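Local structure of lipase (Penicillium expansum, 3G7N) at residues Ile140-Leu145 with Gly178-Gly183; Val218-Glu221 with Ser227-Ala230. The protein hydrolyses triacylglycerols, tributyrin among them, to release free fatty acids, acting as a secreted alkaline lipase of the alpha/beta-hydrolase fold. One frame throughout, in Å; residues are numbered along the deposited sequence.

Both contacts involve the central sheet of the alpha/beta-hydrolase fold, yet they lie in different parts of it. Contact 1 packs a helix against strand 179-185; contact 2 staples the loop that follows strand 218-219 back to that strand's end. Strand 206-210 runs between these two strands; the contact centres are about 18 Å apart, and their nearest atoms about 5 Å, without touching. Contact 1 is away from the catalytic residues in space but joins elements that lead to them: helix 133-148 begins just after the nucleophile Ser-132, and strand 179-185 ends shortly before Asp-188. In contact 2 the side chain of Cys-228 is about 11 Å from that of Asp-188.

Contact 1 of 2, residues Ile140-Leu145 with Gly178-Gly183; sequences IAHVAL and GTFNRG
Helix and strand come nearest at His-142 and Phe-180, whose CA atoms are 6.9 Å apart, and no hydrogen bond joins the two segments. The imidazole of His-142 makes most of the contact. With CG anti to the backbone N (chi1 -179°), it is carried off the helix toward the strand, where Phe-180 CB sits almost squarely over the middle of one ring face, 3.8 Å from the ring centroid. This CH-pi contact suits a flat ring, which offers a broad surface to a methylene group. The Phe-180 ring then leads away from the helix; the two ring planes are inclined at 41°, neither stacked nor edge-to-face, and Phe-180 CD1 lies 4.1 Å from His-142 CB.

At the edge of the imidazole, in its plane, Gly-178 C lies 3.7 Å from His-142 CE1, just ahead of the strand; Thr-179 C is 3.6 Å from the same CE1. Glycine suits its spot twice over: at its backbone angles (phi 103°) a CB would be jammed against the preceding carbonyl O, and it would also crowd CE1. Histidine combines a flat packing face with a polar ND1, hydrogen-bonded to Ser-156 OG, which probably limits turning of the ring. The contact thus lies where helix 133-148 packs on the sheet at strand 179-185, flanked by strands 154-159 and 206-210, with Tyr-204 stacked on Phe-180.

Contact 2 of 2, residues Val218-Glu221 with Ser227-Ala230; sequences VKCE and SCSA. With SO4 (sulfate ion), chain D.
Ser-227 OG lies 3.1 Å from O1 of a bound sulfate, with O2 at 3.3 Å, within hydrogen-bonding distance. A small, exposed serine suits this place, and the sulfate probably came from the crystallisation liquor. Next in sequence, Cys-228 turns to the opposite segment and forms a disulfide, its SG bonded to Cys-220 SG at 2.1 Å. The bridge is left-handed, with a torsion of -105° about the S–S bond. Both cysteines place SG anti to their own carbonyl carbon (chi1 -52° at Cys-220, -58° at Cys-228), which turns both sulfurs toward the other segment, to bond between CA atoms 6.5 Å apart. Alongside, the CG2 methyl of Val-218 rests 4.0 Å from Cys-228 SG, an apolar group suited to packing beside the weakly polar disulfide.

Asp-225, in the intervening loop, accepts the backbone N-H of Glu-221 and of Ser-227 on its two carboxylate oxygens. Ser-229 OG is hydrogen-bonded to Glu-207 of strand 206-210. The covalent bond closes the chain from Cys-220 to Cys-228 into a ring, which should limit how far this loop can move from the end of strand 218-219, and such a bridge accords with secretion into an oxidising environment.

Contact 1 of 2, residues Ile140-Leu145 with Gly178-Gly183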
loop_
_atom_site.group_PDB
_atom_site.type_symbol
_atom_site.label_atom_id
_atom_site.label_comp_id
_atom_site.label_asym_id
_atom_site.label_seq_id
_atom_site.Cartn_x
_atom_site.Cartn_y
_atom_site.Cartn_z
ATOM N N ILE A 140 -6.295 -2.585 0.007
ATOM C CA ILE A 140 -7.153 -3.742 -0.191
ATOM C C ILE A 140 -6.375 -5.044 -0.101
ATOM O O ILE A 140 -6.876 -6.015 0.488
ATOM C CB ILE A 140 -8.016 -3.630 -1.486
ATOM C CG1 ILE A 140 -8.937 -4.854 -1.620
ATOM C CG2 ILE A 140 -7.182 -3.364 -2.719
ATOM C CD1 ILE A 140 -9.965 -4.985 -0.492
ATOM N N ALA A 141 -5.138 -5.078 -0.615
ATOM C CA ALA A 141 -4.289 -6.264 -0.445
ATOM C C ALA A 141 -4.157 -6.703 1.003
ATOM O O ALA A 141 -4.174 -7.904 1.305
ATOM C CB ALA A 141 -2.897 -6.029 -1.041
ATOM N N HIS A 142 -4.055 -5.749 1.909
ATOM C CA HIS A 142 -3.942 -6.043 3.329
ATOM C C HIS A 142 -5.116 -6.918 3.802
ATOM O O HIS A 142 -4.931 -7.942 4.464
ATOM C CB HIS A 142 -3.902 -4.738 4.130
ATOM C CG HIS A 142 -3.767 -4.947 5.602
ATOM N ND1 HIS A 142 -2.580 -5.329 6.181
ATOM C CD2 HIS A 142 -4.683 -4.868 6.602
ATOM C CE1 HIS A 142 -2.769 -5.480 7.483
ATOM N NE2 HIS A 142 -4.021 -5.168 7.768
ATOM N N VAL A 143 -6.325 -6.517 3.434
ATOM C CA VAL A 143 -7.528 -7.258 3.808
ATOM C C VAL A 143 -7.630 -8.588 3.054
ATOM O O VAL A 143 -7.942 -9.621 3.647
ATOM C CB VAL A 143 -8.790 -6.393 3.554
ATOM C CG1 VAL A 143 -10.064 -7.206 3.717
ATOM C CG2 VAL A 143 -8.808 -5.201 4.493
ATOM N N ALA A 144 -7.255 -8.614 1.785
ATOM C CA ALA A 144 -7.253 -9.846 1.006
ATOM C C ALA A 144 -6.329 -10.874 1.653
ATOM O O ALA A 144 -6.656 -12.066 1.707
ATOM C CB ALA A 144 -6.798 -9.569 -0.432
ATOM N N LEU A 145 -5.125 -10.459 2.012
ATOM C CA LEU A 145 -4.160 -11.368 2.625
ATOM C C LEU A 145 -4.592 -11.803 4.026
ATOM O O LEU A 145 -4.428 -12.973 4.400
ATOM C CB LEU A 145 -2.756 -10.734 2.638
ATOM C CG LEU A 145 -2.128 -10.465 1.271
ATOM C CD1 LEU A 145 -0.878 -9.610 1.460
ATOM C CD2 LEU A 145 -1.791 -11.779 0.539
ATOM N N GLY A 178 -3.068 -8.176 11.790
ATOM C CA GLY A 178 -2.042 -7.612 10.915
ATOM C C GLY A 178 -2.003 -6.105 11.017
ATOM O O GLY A 178 -2.962 -5.482 11.473
ATOM N N THR A 179 -0.854 -5.537 10.683
ATOM C CA THR A 179 -0.598 -4.117 10.842
ATOM C C THR A 179 -0.620 -3.429 9.482
ATOM O O THR A 179 0.206 -3.731 8.616
ATOM C CB THR A 179 0.756 -3.881 11.517
ATOM O OG1 THR A 179 0.771 -4.574 12.777
ATOM C CG2 THR A 179 1.027 -2.403 11.757
ATOM N N PHE A 180 -1.539 -2.483 9.326
ATOM C CA PHE A 180 -1.606 -1.628 8.134
ATOM C C PHE A 180 -1.059 -0.243 8.442
ATOM O O PHE A 180 -1.589 0.465 9.328
ATOM C CB PHE A 180 -3.039 -1.547 7.608
ATOM C CG PHE A 180 -3.183 -0.664 6.393
ATOM C CD1 PHE A 180 -2.532 -0.987 5.218
ATOM C CD2 PHE A 180 -3.994 0.460 6.415
ATOM C CE1 PHE A 180 -2.569 -0.118 4.123
ATOM C CE2 PHE A 180 -4.124 1.268 5.282
ATOM C CZ PHE A 180 -3.391 0.988 4.143
ATOM N N ASN A 181 0.003 0.135 7.733
ATOM C CA ASN A 181 0.630 1.436 7.907
ATOM C C ASN A 181 0.377 2.294 6.671
ATOM O O ASN A 181 0.480 1.811 5.542
ATOM C CB ASN A 181 2.140 1.278 8.088
ATOM C CG ASN A 181 2.488 0.480 9.300
ATOM O OD1 ASN A 181 1.852 0.644 10.351
ATOM N ND2 ASN A 181 3.333 -0.532 9.107
ATOM N N ARG A 182 0.089 3.579 6.889
ATOM C CA ARG A 182 0.006 4.571 5.795
ATOM C C ARG A 182 1.169 5.523 5.920
ATOM O O ARG A 182 1.174 6.372 6.819
ATOM C CB ARG A 182 -1.320 5.332 5.877
ATOM C CG ARG A 182 -2.496 4.443 5.624
ATOM C CD ARG A 182 -3.784 5.240 5.465
ATOM N NE ARG A 182 -4.171 5.885 6.717
ATOM C CZ ARG A 182 -4.203 7.205 6.922
ATOM N NH1 ARG A 182 -3.692 8.071 6.035
ATOM N NH2 ARG A 182 -4.706 7.665 8.062
ATOM N N GLY A 183 2.177 5.369 5.072
ATOM C CA GLY A 183 3.368 6.210 5.165
ATOM C C GLY A 183 3.286 7.350 4.171
ATOM O O GLY A 183 3.277 7.108 2.957
#

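Contact 2 of 2, residues Val218-Glu221 with Ser227-Ala230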
loop_
_atom_site.group_PDB
_atom_site.type_symbol
_atom_site.label_atom_id
_atom_site.label_comp_id
_atom_site.label_asym_id
_atom_site.label_seq_id
_atom_site.Cartn_x
_atom_site.Cartn_y
_atom_site.Cartn_z
ATOM N N VAL A 218 7.448 10.920 12.072
ATOM C CA VAL A 218 6.527 10.887 13.172
ATOM C C VAL A 218 5.486 9.786 13.013
ATOM O O VAL A 218 5.162 9.376 11.886
ATOM C CB VAL A 218 5.825 12.252 13.384
ATOM C CG1 VAL A 218 6.861 13.334 13.691
ATOM C CG2 VAL A 218 5.007 12.647 12.149
ATOM N N LYS A 219 4.960 9.319 14.140
ATOM C CA LYS A 219 3.773 8.491 14.178
ATOM C C LYS A 219 2.579 9.351 14.499
ATOM O O LYS A 219 2.574 10.094 15.479
ATOM C CB LYS A 219 3.928 7.414 15.251
ATOM C CG LYS A 219 2.746 6.475 15.375
ATOM C CD LYS A 219 2.963 5.471 16.516
ATOM C CE LYS A 219 2.000 4.300 16.417
ATOM N NZ LYS A 219 2.330 3.220 17.397
ATOM N N CYS A 220 1.579 9.295 13.635
ATOM C CA CYS A 220 0.445 10.202 13.707
ATOM C C CYS A 220 -0.639 9.640 14.608
ATOM O O CYS A 220 -0.739 8.431 14.797
ATOM C CB CYS A 220 -0.105 10.423 12.296
ATOM S SG CYS A 220 1.153 10.916 11.096
ATOM N N GLU A 221 -1.449 10.527 15.174
ATOM C CA GLU A 221 -2.546 10.128 16.037
ATOM C C GLU A 221 -3.848 10.066 15.260
ATOM O O GLU A 221 -4.285 11.064 14.684
ATOM C CB GLU A 221 -2.688 11.126 17.197
ATOM C CG GLU A 221 -1.394 11.414 17.939
ATOM C CD GLU A 221 -1.486 12.663 18.807
ATOM O OE1 GLU A 221 -2.610 12.984 19.262
ATOM O OE2 GLU A 221 -0.436 13.300 19.064
ATOM N N SER A 227 -1.058 17.361 12.231
ATOM C CA SER A 227 0.389 17.442 12.082
ATOM C C SER A 227 0.922 16.578 10.951
ATOM O O SER A 227 2.102 16.638 10.621
ATOM C CB SER A 227 1.091 17.069 13.382
ATOM O OG SER A 227 0.806 18.042 14.377
ATOM N N CYS A 228 0.043 15.791 10.341
ATOM C CA CYS A 228 0.466 14.912 9.253
ATOM C C CYS A 228 -0.274 15.356 7.985
ATOM O O CYS A 228 -0.424 16.561 7.749
ATOM C CB CYS A 228 0.230 13.444 9.623
ATOM S SG CYS A 228 1.098 12.969 11.148
ATOM N N SER A 229 -0.637 14.423 7.111
ATOM C CA SER A 229 -1.188 14.807 5.804
ATOM C C SER A 229 -2.388 15.768 5.942
ATOM O O SER A 229 -2.517 16.724 5.163
ATOM C CB SER A 229 -1.557 13.571 4.963
ATOM O OG SER A 229 -2.409 12.672 5.666
ATOM N N ALA A 230 -3.326 15.456 6.838
ATOM C CA ALA A 230 -4.594 16.185 6.876
ATOM C C ALA A 230 -4.391 17.678 7.068
ATOM O O ALA A 230 -5.252 18.464 6.681
ATOM C CB ALA A 230 -5.489 15.636 7.980
HETATM S S SO4 D . 2.829 20.761 13.269
HETATM O O1 SO4 D . 3.289 19.816 14.294
HETATM O O2 SO4 D . 1.444 21.139 13.545
HETATM O O3 SO4 D . 3.670 21.956 13.284
HETATM O O4 SO4 D . 2.892 20.130 11.951
#